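DNA repair protein RECN (Deinococcus radiodurans, PDB 4ABX) is an SMC-like, ATP-binding protein that may take part in recombinational repair of damaged DNA, represented here by its coiled-coil domain. Local coordinates at residues L17-Q20 and V21-S25; E157-A160 and G161-D165; N38-L41 and S42-N46; D86-V89 and M90-N94. All coordinates share one frame; numbering follows the deposited sequence.

Four short helical stretches sample this elongated coiled-coil domain, each a local contact between residues about one turn apart; none spans a loop, and none nests within or crosses another. From the N terminus, interaction 1 (17-25) lies on helix 6-27, interaction 3 (38-46) on helix 33-63, interaction 4 (86-94) at the start of helix 87-115, and interaction 2 (157-165) on helix 145-169. The first and last in sequence meet in space, because helix 145-169 runs back antiparallel to helix 6-27 and Leu17 packs against Leu159 and Leu162. Interaction 4 lies far away, its centre about 78 Å from that of interaction 1, with interaction 3 near the middle of the chain.

Interaction 1: residues L17-Q20 and V21-S25; sequences LAFQ and VQEIS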
loop_
_atom_site.group_PDB
_atom_site.type_symbol
_atom_site.label_atom_id
_atom_site.label_comp_id
_atom_site.label_asym_id
_atom_site.label_seq_id
_atom_site.Cartn_x
_atom_site.Cartn_y
_atom_site.Cartn_z
ATOM N N LEU A 17 23.294 60.117 1.425
ATOM C CA LEU A 17 22.761 60.209 0.074
ATOM C C LEU A 17 23.611 59.415 -0.915
ATOM O O LEU A 17 23.082 58.715 -1.782
ATOM C CB LEU A 17 22.663 61.675 -0.355
ATOM C CG LEU A 17 21.741 62.554 0.495
ATOM C CD1 LEU A 17 22.022 64.039 0.241
ATOM C CD2 LEU A 17 20.277 62.217 0.230
ATOM N N ALA A 18 24.929 59.522 -0.782
ATOM C CA ALA A 18 25.831 58.784 -1.658
ATOM C C ALA A 18 25.548 57.285 -1.569
ATOM O O ALA A 18 25.551 56.586 -2.580
ATOM C CB ALA A 18 27.283 59.077 -1.312
ATOM N N PHE A 19 25.299 56.806 -0.354
ATOM C CA PHE A 19 25.023 55.391 -0.113
ATOM C C PHE A 19 23.696 54.968 -0.740
ATOM O O PHE A 19 23.581 53.889 -1.324
ATOM C CB PHE A 19 25.001 55.103 1.397
ATOM C CG PHE A 19 24.460 53.745 1.747
ATOM C CD1 PHE A 19 23.093 53.533 1.843
ATOM C CD2 PHE A 19 25.317 52.678 1.974
ATOM C CE1 PHE A 19 22.589 52.283 2.159
ATOM C CE2 PHE A 19 24.821 51.425 2.295
ATOM C CZ PHE A 19 23.456 51.227 2.386
ATOM N N GLN A 20 22.692 55.824 -0.615
ATOM C CA GLN A 20 21.386 55.536 -1.186
ATOM C C GLN A 20 21.425 55.513 -2.715
ATOM O O GLN A 20 20.843 54.629 -3.346
ATOM C CB GLN A 20 20.351 56.529 -0.661
ATOM C CG GLN A 20 19.957 56.255 0.782
ATOM C CD GLN A 20 19.143 57.376 1.408
ATOM O OE1 GLN A 20 19.069 58.482 0.874
ATOM N NE2 GLN A 20 18.524 57.089 2.550
ATOM N N VAL A 21 22.138 56.469 -3.299
ATOM C CA VAL A 21 22.308 56.538 -4.751
ATOM C C VAL A 21 23.041 55.312 -5.285
ATOM O O VAL A 21 22.634 54.720 -6.288
ATOM C CB VAL A 21 23.069 57.819 -5.160
ATOM C CG1 VAL A 21 23.556 57.733 -6.606
ATOM C CG2 VAL A 21 22.192 59.053 -4.941
ATOM N N GLN A 22 24.118 54.930 -4.606
ATOM C CA GLN A 22 24.870 53.736 -4.972
ATOM C C GLN A 22 23.985 52.492 -4.910
ATOM O O GLN A 22 23.989 51.680 -5.838
ATOM C CB GLN A 22 26.084 53.561 -4.054
ATOM C CG GLN A 22 26.990 52.399 -4.429
ATOM C CD GLN A 22 28.204 52.279 -3.514
ATOM O OE1 GLN A 22 28.216 52.808 -2.398
ATOM N NE2 GLN A 22 29.234 51.585 -3.988
ATOM N N GLU A 23 23.230 52.342 -3.821
ATOM C CA GLU A 23 22.385 51.156 -3.648
ATOM C C GLU A 23 21.410 50.977 -4.804
ATOM O O GLU A 23 21.286 49.889 -5.367
ATOM C CB GLU A 23 21.609 51.192 -2.324
ATOM C CG GLU A 23 20.777 49.935 -2.103
ATOM C CD GLU A 23 20.037 49.915 -0.772
ATOM O OE1 GLU A 23 19.745 50.997 -0.219
ATOM O OE2 GLU A 23 19.742 48.805 -0.282
ATOM N N ILE A 24 20.711 52.053 -5.143
ATOM C CA ILE A 24 19.753 52.044 -6.241
ATOM C C ILE A 24 20.421 51.809 -7.603
ATOM O O ILE A 24 19.901 51.081 -8.452
ATOM C CB ILE A 24 18.959 53.371 -6.263
ATOM C CG1 ILE A 24 18.013 53.429 -5.061
ATOM C CG2 ILE A 24 18.202 53.540 -7.585
ATOM C CD1 ILE A 24 17.458 54.825 -4.769
ATOM N N SER A 25 21.583 52.414 -7.807
ATOM C CA SER A 25 22.240 52.345 -9.105
ATOM C C SER A 25 22.816 50.960 -9.367
ATOM O O SER A 25 22.845 50.497 -10.508
ATOM C CB SER A 25 23.337 53.411 -9.207
ATOM O OG SER A 25 22.795 54.693 -8.944
HETATM O O HOH W 1 25.413 51.655 -1.115
#
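Gln20, Val21 and Phe19 carry this contact within helix 6-27, and each meets the neighbouring turn in a different way. Gln20 contributes mainly its backbone. Its O accepts a hydrogen bond from Ile24 N at 3.1 Å, and the CG1 branch of Ile24 folds back beside that same oxygen, 3.5 Å from Gln20 O. Val21 closes the preceding turn, its N donating to Leu17 O at 2.9 Å. With CG2 set beside its own backbone nitrogen, the valine also presses that methyl against the carbonyl it binds, Val21 CG2 lying 3.3 Å from Leu17 O. One turn on, Val21 O is gripped twice by Ser25, whose N and OG arrive from opposite faces of the carbonyl plane; the Ser25 OG to Val21 O bond measures 2.7 Å. The helix belongs to the coiled-coil domain, and neighbouring helices pack on it: Leu17 and Val21 touch helix 145-169, Ile24 touches Tyr141 of helix 121-141, and Gln20 reaches both, against Phe151 and Tyr141. Phe19 works on the more open side. Its CG stands anti to the backbone nitrogen (chi1 169°), which brings the ring near the extended Glu23, with Phe19 CE1 3.9 Å from Glu23 OE1 and the ring and carboxylate planes 60° apart. This is plain van der Waals contact; Tyr141 OH is hydrogen-bonded to OE1, and Lys140 forms a salt bridge with OE2. A water sits over one face of the ring, offset toward the rim, and donates to Phe19 O at 2.9 Å and to Gln22 OE1 at 3.3 Å.

Interaction 2: residues E157-A160 and G161-D165; sequences EELA and GLEED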
loop_
_atom_site.group_PDB
_atom_site.type_symbol
_atom_site.label_atom_id
_atom_site.label_comp_id
_atom_site.label_asym_id
_atom_site.label_seq_id
_atom_site.Cartn_x
_atom_site.Cartn_y
_atom_site.Cartn_z
ATOM N N GLU A 157 20.557 64.762 -6.885
ATOM C CA GLU A 157 20.520 66.212 -6.986
ATOM C C GLU A 157 20.847 66.860 -5.643
ATOM O O GLU A 157 21.677 67.767 -5.559
ATOM C CB GLU A 157 19.156 66.690 -7.490
ATOM C CG GLU A 157 19.016 68.203 -7.495
ATOM C CD GLU A 157 17.801 68.681 -8.258
ATOM O OE1 GLU A 157 16.769 67.977 -8.244
ATOM O OE2 GLU A 157 17.882 69.762 -8.880
ATOM N N GLU A 158 20.198 66.388 -4.585
ATOM C CA GLU A 158 20.455 66.936 -3.261
ATOM C C GLU A 158 21.936 66.781 -2.901
ATOM O O GLU A 158 22.565 67.703 -2.384
ATOM C CB GLU A 158 19.562 66.260 -2.223
ATOM C CG GLU A 158 19.654 66.886 -0.842
ATOM C CD GLU A 158 18.918 66.088 0.214
ATOM O OE1 GLU A 158 18.131 65.191 -0.154
ATOM O OE2 GLU A 158 19.125 66.363 1.414
ATOM N N LEU A 159 22.492 65.616 -3.208
ATOM C CA LEU A 159 23.900 65.332 -2.961
ATOM C C LEU A 159 24.832 66.325 -3.670
ATOM O O LEU A 159 25.825 66.772 -3.098
ATOM C CB LEU A 159 24.223 63.895 -3.394
ATOM C CG LEU A 159 25.689 63.460 -3.399
ATOM C CD1 LEU A 159 26.293 63.581 -2.006
ATOM C CD2 LEU A 159 25.806 62.038 -3.920
ATOM N N ALA A 160 24.515 66.666 -4.914
ATOM C CA ALA A 160 25.343 67.602 -5.663
ATOM C C ALA A 160 25.361 68.984 -5.014
ATOM O O ALA A 160 26.399 69.651 -4.979
ATOM C CB ALA A 160 24.877 67.695 -7.111
ATOM N N GLY A 161 24.210 69.416 -4.508
ATOM C CA GLY A 161 24.107 70.717 -3.869
ATOM C C GLY A 161 24.938 70.785 -2.603
ATOM O O GLY A 161 25.559 71.807 -2.303
ATOM N N LEU A 162 24.960 69.687 -1.856
ATOM C CA LEU A 162 25.722 69.642 -0.613
ATOM C C LEU A 162 27.226 69.646 -0.867
ATOM O O LEU A 162 27.977 70.341 -0.185
ATOM C CB LEU A 162 25.321 68.429 0.228
ATOM C CG LEU A 162 23.910 68.507 0.815
ATOM C CD1 LEU A 162 23.609 67.292 1.677
ATOM C CD2 LEU A 162 23.734 69.789 1.610
ATOM N N GLU A 163 27.659 68.873 -1.855
ATOM C CA GLU A 163 29.066 68.837 -2.226
ATOM C C GLU A 163 29.549 70.215 -2.678
ATOM O O GLU A 163 30.671 70.617 -2.375
ATOM C CB GLU A 163 29.299 67.798 -3.323
ATOM C CG GLU A 163 29.009 66.374 -2.877
ATOM C CD GLU A 163 29.208 65.363 -3.983
ATOM O OE1 GLU A 163 29.058 65.738 -5.165
ATOM O OE2 GLU A 163 29.520 64.195 -3.673
ATOM N N GLU A 164 28.696 70.937 -3.397
ATOM C CA GLU A 164 29.040 72.281 -3.846
ATOM C C GLU A 164 29.160 73.247 -2.671
ATOM O O GLU A 164 30.049 74.104 -2.650
ATOM C CB GLU A 164 28.010 72.804 -4.848
ATOM C CG GLU A 164 28.343 74.185 -5.397
ATOM C CD GLU A 164 27.282 74.709 -6.341
ATOM O OE1 GLU A 164 27.236 74.253 -7.504
ATOM O OE2 GLU A 164 26.493 75.581 -5.920
ATOM N N ASP A 165 28.265 73.109 -1.696
ATOM C CA ASP A 165 28.292 73.962 -0.513
ATOM C C ASP A 165 29.602 73.775 0.242
ATOM O O ASP A 165 30.172 74.732 0.767
ATOM C CB ASP A 165 27.111 73.654 0.412
ATOM C CG ASP A 165 25.770 73.965 -0.225
ATOM O OD1 ASP A 165 25.711 74.864 -1.087
ATOM O OD2 ASP A 165 24.771 73.306 0.137
#
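The carboxylate of Glu163 is the flat group that meets the preceding turn, and the Leu159 side chain lies over one of its faces. Leu159 CD1 comes 3.7 Å from Glu163 OE2, with Leu159 CG 3.9 Å from the same oxygen; the other oxygen, OE1, lies more loosely by the backbone, nearest to Leu159 O and Ala160 CA. The two side chains run obliquely to each other, an apolar branch against a charged end, in van der Waals contact. Glu163 CG sits beside its own backbone nitrogen (chi1 -64°), a setting that carries it to 3.2 Å from Leu159 O, the very carbonyl to which Glu163 N donates at 3.1 Å. This turn belongs to helix 145-169 of the coiled-coil domain, whose inner side packs on helix 6-27: Leu159 touches Ile14, Leu162 touches Gln13, and Glu158 lies on both Gln13 and Leu17. An alanine in place of Glu163 removes CG and the carboxylate, and would probably leave Leu159 CD1 uncovered on that flank. Leu162 bonds through its N to Glu158 O at 3.2 Å, and its CG rests 3.6 Å from that oxygen.

Interaction 3: residues N38-L41 and S42-N46; sequences NTEL and SRLSN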
loop_
_atom_site.group_PDB
_atom_site.type_symbol
_atom_site.label_atom_id
_atom_site.label_comp_id
_atom_site.label_asym_id
_atom_site.label_seq_id
_atom_site.Cartn_x
_atom_site.Cartn_y
_atom_site.Cartn_z
ATOM N N ASN A 38 7.161 38.413 -13.062
ATOM C CA ASN A 38 6.034 37.734 -12.421
ATOM C C ASN A 38 5.431 36.650 -13.309
ATOM O O ASN A 38 5.053 35.578 -12.837
ATOM C CB ASN A 38 4.933 38.728 -12.042
ATOM C CG ASN A 38 5.299 39.594 -10.852
ATOM O OD1 ASN A 38 4.868 40.745 -10.758
ATOM N ND2 ASN A 38 6.086 39.048 -9.937
ATOM N N THR A 39 5.315 36.950 -14.595
ATOM C CA THR A 39 4.806 35.980 -15.559
ATOM C C THR A 39 5.737 34.771 -15.657
ATOM O O THR A 39 5.287 33.626 -15.671
ATOM C CB THR A 39 4.616 36.634 -16.945
ATOM O OG1 THR A 39 3.487 37.514 -16.898
ATOM C CG2 THR A 39 4.385 35.582 -18.016
ATOM N N GLU A 40 7.039 35.030 -15.701
ATOM C CA GLU A 40 8.038 33.968 -15.787
ATOM C C GLU A 40 8.140 33.169 -14.474
ATOM O O GLU A 40 8.330 31.952 -14.489
ATOM C CB GLU A 40 9.393 34.558 -16.195
ATOM C CG GLU A 40 10.483 33.539 -16.473
ATOM C CD GLU A 40 10.271 32.745 -17.755
ATOM O OE1 GLU A 40 9.185 32.829 -18.376
ATOM O OE2 GLU A 40 11.210 32.017 -18.135
ATOM N N LEU A 41 7.996 33.854 -13.342
ATOM C CA LEU A 41 7.940 33.189 -12.038
ATOM C C LEU A 41 6.811 32.150 -11.953
ATOM O O LEU A 41 7.008 31.022 -11.471
ATOM C CB LEU A 41 7.755 34.221 -10.920
ATOM C CG LEU A 41 7.661 33.651 -9.502
ATOM C CD1 LEU A 41 8.976 33.015 -9.107
ATOM C CD2 LEU A 41 7.251 34.727 -8.499
ATOM N N SER A 42 5.621 32.540 -12.398
ATOM C CA SER A 42 4.485 31.619 -12.394
ATOM C C SER A 42 4.736 30.450 -13.341
ATOM O O SER A 42 4.463 29.297 -13.004
ATOM C CB SER A 42 3.197 32.336 -12.802
ATOM O OG SER A 42 2.844 33.322 -11.855
ATOM N N ARG A 43 5.246 30.753 -14.532
ATOM C CA ARG A 43 5.508 29.719 -15.526
ATOM C C ARG A 43 6.465 28.669 -14.975
ATOM O O ARG A 43 6.211 27.475 -15.100
ATOM C CB ARG A 43 6.080 30.313 -16.816
ATOM C CG ARG A 43 6.232 29.287 -17.944
ATOM C CD ARG A 43 6.936 29.864 -19.170
ATOM N NE ARG A 43 8.349 30.155 -18.929
ATOM C CZ ARG A 43 9.327 29.254 -19.018
ATOM N NH1 ARG A 43 9.052 27.996 -19.335
ATOM N NH2 ARG A 43 10.584 29.610 -18.786
ATOM N N LEU A 44 7.559 29.119 -14.366
ATOM C CA LEU A 44 8.578 28.209 -13.844
ATOM C C LEU A 44 8.132 27.501 -12.569
ATOM O O LEU A 44 8.417 26.317 -12.372
ATOM C CB LEU A 44 9.896 28.950 -13.591
ATOM C CG LEU A 44 10.668 29.406 -14.834
ATOM C CD1 LEU A 44 11.637 30.537 -14.504
ATOM C CD2 LEU A 44 11.401 28.238 -15.470
ATOM N N SER A 45 7.453 28.229 -11.690
ATOM C CA SER A 45 6.954 27.620 -10.464
ATOM C C SER A 45 5.969 26.505 -10.813
ATOM O O SER A 45 6.013 25.421 -10.234
ATOM C CB SER A 45 6.285 28.660 -9.562
ATOM O OG SER A 45 5.832 28.059 -8.358
ATOM N N ASN A 46 5.089 26.769 -11.773
ATOM C CA ASN A 46 4.123 25.755 -12.193
ATOM C C ASN A 46 4.777 24.504 -12.770
ATOM O O ASN A 46 4.322 23.391 -12.506
ATOM C CB ASN A 46 3.100 26.338 -13.164
ATOM C CG ASN A 46 2.153 27.291 -12.482
ATOM O OD1 ASN A 46 2.261 27.518 -11.278
ATOM N ND2 ASN A 46 1.226 27.861 -13.242
HETATM O O HOH W 2 3.576 35.622 -10.440
#
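A salt bridge between Glu40 and Arg43, three residues apart, spans one turn of helix 33-63 in the coiled-coil domain, on a largely exposed stretch near the middle of the chain. Arginine grips glutamate side-on with two nitrogens: Arg43 NE donates to Glu40 OE1 at 2.9 Å, and Arg43 NH2 to Glu40 OE2 at 2.6 Å. Both bonds are almost straight and leave within the guanidinium plane. Each carboxylate oxygen, by contrast, is met from well above its own plane, since the two flat groups are turned 43° apart. The two side chains lie alongside each other and point the same way. A bend in the glutamate at chi2 (71°) and another in the arginine at chi3 (69°) bring the charged ends together. The bent glutamate also touches the next turn, with Glu40 CG 3.8 Å from Leu44 CD1. With an alanine in place of Glu40, both bonds and the CG contact are gone, and the Arg43 guanidinium is likely to be left without its acidic mate and free to turn. Beneath these side chains the helix follows its usual pattern, Glu40 O accepting from Leu44 N at 2.9 Å and Leu41 O from Ser45 N at 2.8 Å. Leu41 faces helix 121-141, packing on Leu124, Glu128 and Leu131, while Asn46 packs on Tyr85 of the second subunit. At the start of the segment a water joins successive turns, donating to Asn38 O at 2.8 Å and hydrogen-bonded to Ser42 OG at the same distance.

Interaction 4: residues D86-V89 and M90-N94; sequences DETV and MQLQN
Backbone bonds join Asp86 to Met90 and Thr88 to Leu92 as helix 87-115 begins. Met90 N donates to Asp86 O at 2.9 Å, opening the run of bonds, and Leu92 N donates to Thr88 O at 3.0 Å; Glu87 and Val89 accept in the same way from Gln91 and Gln93. A side-chain bond completes the start. Asp86 occupies the N-cap position, just before the helix, and its OD2 accepts from Val89 N at 2.7 Å, on the anti side of the carboxylate and 16° out of its plane. The bond is fairly straight, with an N-H to acceptor angle of 162°. Van der Waals contacts form a third group. Thr88 and Leu92 lie side by side, pointing the same way, with Thr88 CG2 4.2 Å from Leu92 CD1. Leu92 CG, beside its own backbone nitrogen (chi1 -68°), sits 3.4 Å from Thr88 O, beside the bonded carbonyl. Met90 CB likewise rests 3.4 Å from Asp86 O. Polar side chains of the later turn look to other partners, Gln93 NE2 bonding to Val76 O of helix 68-83 and Gln91 NE2 to Glu95. The second subunit covers another flank: its Ile50 packs on Asp86 and Val89, its Val113 on Thr88 and its Leu110 on Leu92. Such chemistry implies a helix start secured by an acidic cap, whose negative charge is likely to be favoured by the amide groups of the first turn, and set in a largely apolar interface between the two subunits.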
loop_
_atom_site.group_PDB
_atom_site.type_symbol
_atom_site.label_atom_id
_atom_site.label_comp_id
_atom_site.label_asym_id
_atom_site.label_seq_id
_atom_site.Cartn_x
_atom_site.Cartn_y
_atom_site.Cartn_z
ATOM N N ASP A 86 -11.644 -21.632 -5.322
ATOM C CA ASP A 86 -12.843 -20.820 -5.462
ATOM C C ASP A 86 -12.841 -19.935 -6.704
ATOM O O ASP A 86 -11.953 -19.102 -6.889
ATOM C CB ASP A 86 -13.093 -20.001 -4.194
ATOM C CG ASP A 86 -14.395 -19.233 -4.256
ATOM O OD1 ASP A 86 -15.459 -19.843 -4.035
ATOM O OD2 ASP A 86 -14.355 -18.022 -4.543
ATOM N N GLU A 87 -13.846 -20.129 -7.553
ATOM C CA GLU A 87 -13.950 -19.397 -8.813
ATOM C C GLU A 87 -14.049 -17.892 -8.584
ATOM O O GLU A 87 -13.431 -17.104 -9.303
ATOM C CB GLU A 87 -15.148 -19.899 -9.627
ATOM C CG GLU A 87 -15.040 -19.632 -11.124
ATOM C CD GLU A 87 -15.831 -20.638 -11.957
ATOM O OE1 GLU A 87 -17.061 -20.747 -11.752
ATOM O OE2 GLU A 87 -15.219 -21.325 -12.811
ATOM N N THR A 88 -14.819 -17.498 -7.574
ATOM C CA THR A 88 -15.002 -16.086 -7.255
ATOM C C THR A 88 -13.707 -15.421 -6.773
ATOM O O THR A 88 -13.361 -14.328 -7.227
ATOM C CB THR A 88 -16.130 -15.874 -6.222
ATOM O OG1 THR A 88 -17.375 -16.302 -6.788
ATOM C CG2 THR A 88 -16.243 -14.401 -5.837
ATOM N N VAL A 89 -12.998 -16.069 -5.854
ATOM C CA VAL A 89 -11.691 -15.566 -5.427
ATOM C C VAL A 89 -10.724 -15.501 -6.615
ATOM O O VAL A 89 -10.024 -14.508 -6.798
ATOM C CB VAL A 89 -11.086 -16.403 -4.277
ATOM C CG1 VAL A 89 -9.641 -16.004 -4.008
ATOM C CG2 VAL A 89 -11.918 -16.242 -3.009
ATOM N N MET A 90 -10.698 -16.552 -7.431
ATOM C CA MET A 90 -9.831 -16.562 -8.604
ATOM C C MET A 90 -10.119 -15.355 -9.504
ATOM O O MET A 90 -9.198 -14.672 -9.963
ATOM C CB MET A 90 -9.968 -17.866 -9.393
ATOM C CG MET A 90 -9.313 -17.807 -10.776
ATOM S SD MET A 90 -9.243 -19.387 -11.652
ATOM C CE MET A 90 -8.179 -20.334 -10.552
ATOM N N GLN A 91 -11.398 -15.081 -9.735
ATOM C CA GLN A 91 -11.783 -13.942 -10.569
ATOM C C GLN A 91 -11.328 -12.601 -9.984
ATOM O O GLN A 91 -10.755 -11.773 -10.692
ATOM C CB GLN A 91 -13.292 -13.922 -10.812
ATOM C CG GLN A 91 -13.750 -12.754 -11.671
ATOM C CD GLN A 91 -15.160 -12.931 -12.197
ATOM O OE1 GLN A 91 -15.655 -14.055 -12.313
ATOM N NE2 GLN A 91 -15.816 -11.820 -12.519
ATOM N N LEU A 92 -11.593 -12.389 -8.697
ATOM C CA LEU A 92 -11.158 -11.173 -8.021
ATOM C C LEU A 92 -9.639 -11.016 -8.073
ATOM O O LEU A 92 -9.130 -9.908 -8.231
ATOM C CB LEU A 92 -11.638 -11.160 -6.567
ATOM C CG LEU A 92 -13.143 -11.035 -6.345
ATOM C CD1 LEU A 92 -13.511 -11.410 -4.907
ATOM C CD2 LEU A 92 -13.626 -9.628 -6.691
ATOM N N GLN A 93 -8.915 -12.125 -7.945
ATOM C CA GLN A 93 -7.459 -12.090 -8.046
ATOM C C GLN A 93 -7.016 -11.593 -9.418
ATOM O O GLN A 93 -6.081 -10.792 -9.532
ATOM C CB GLN A 93 -6.842 -13.468 -7.779
ATOM C CG GLN A 93 -5.319 -13.426 -7.633
ATOM C CD GLN A 93 -4.676 -14.799 -7.687
ATOM O OE1 GLN A 93 -5.165 -15.698 -8.367
ATOM N NE2 GLN A 93 -3.575 -14.966 -6.963
ATOM N N ASN A 94 -7.684 -12.077 -10.460
ATOM C CA ASN A 94 -7.389 -11.639 -11.820
ATOM C C ASN A 94 -7.713 -10.161 -12.037
ATOM O O ASN A 94 -6.944 -9.437 -12.663
ATOM C CB ASN A 94 -8.116 -12.513 -12.844
ATOM C CG ASN A 94 -7.457 -13.870 -13.027
ATOM O OD1 ASN A 94 -8.134 -14.879 -13.224
ATOM N ND2 ASN A 94 -6.128 -13.898 -12.974
#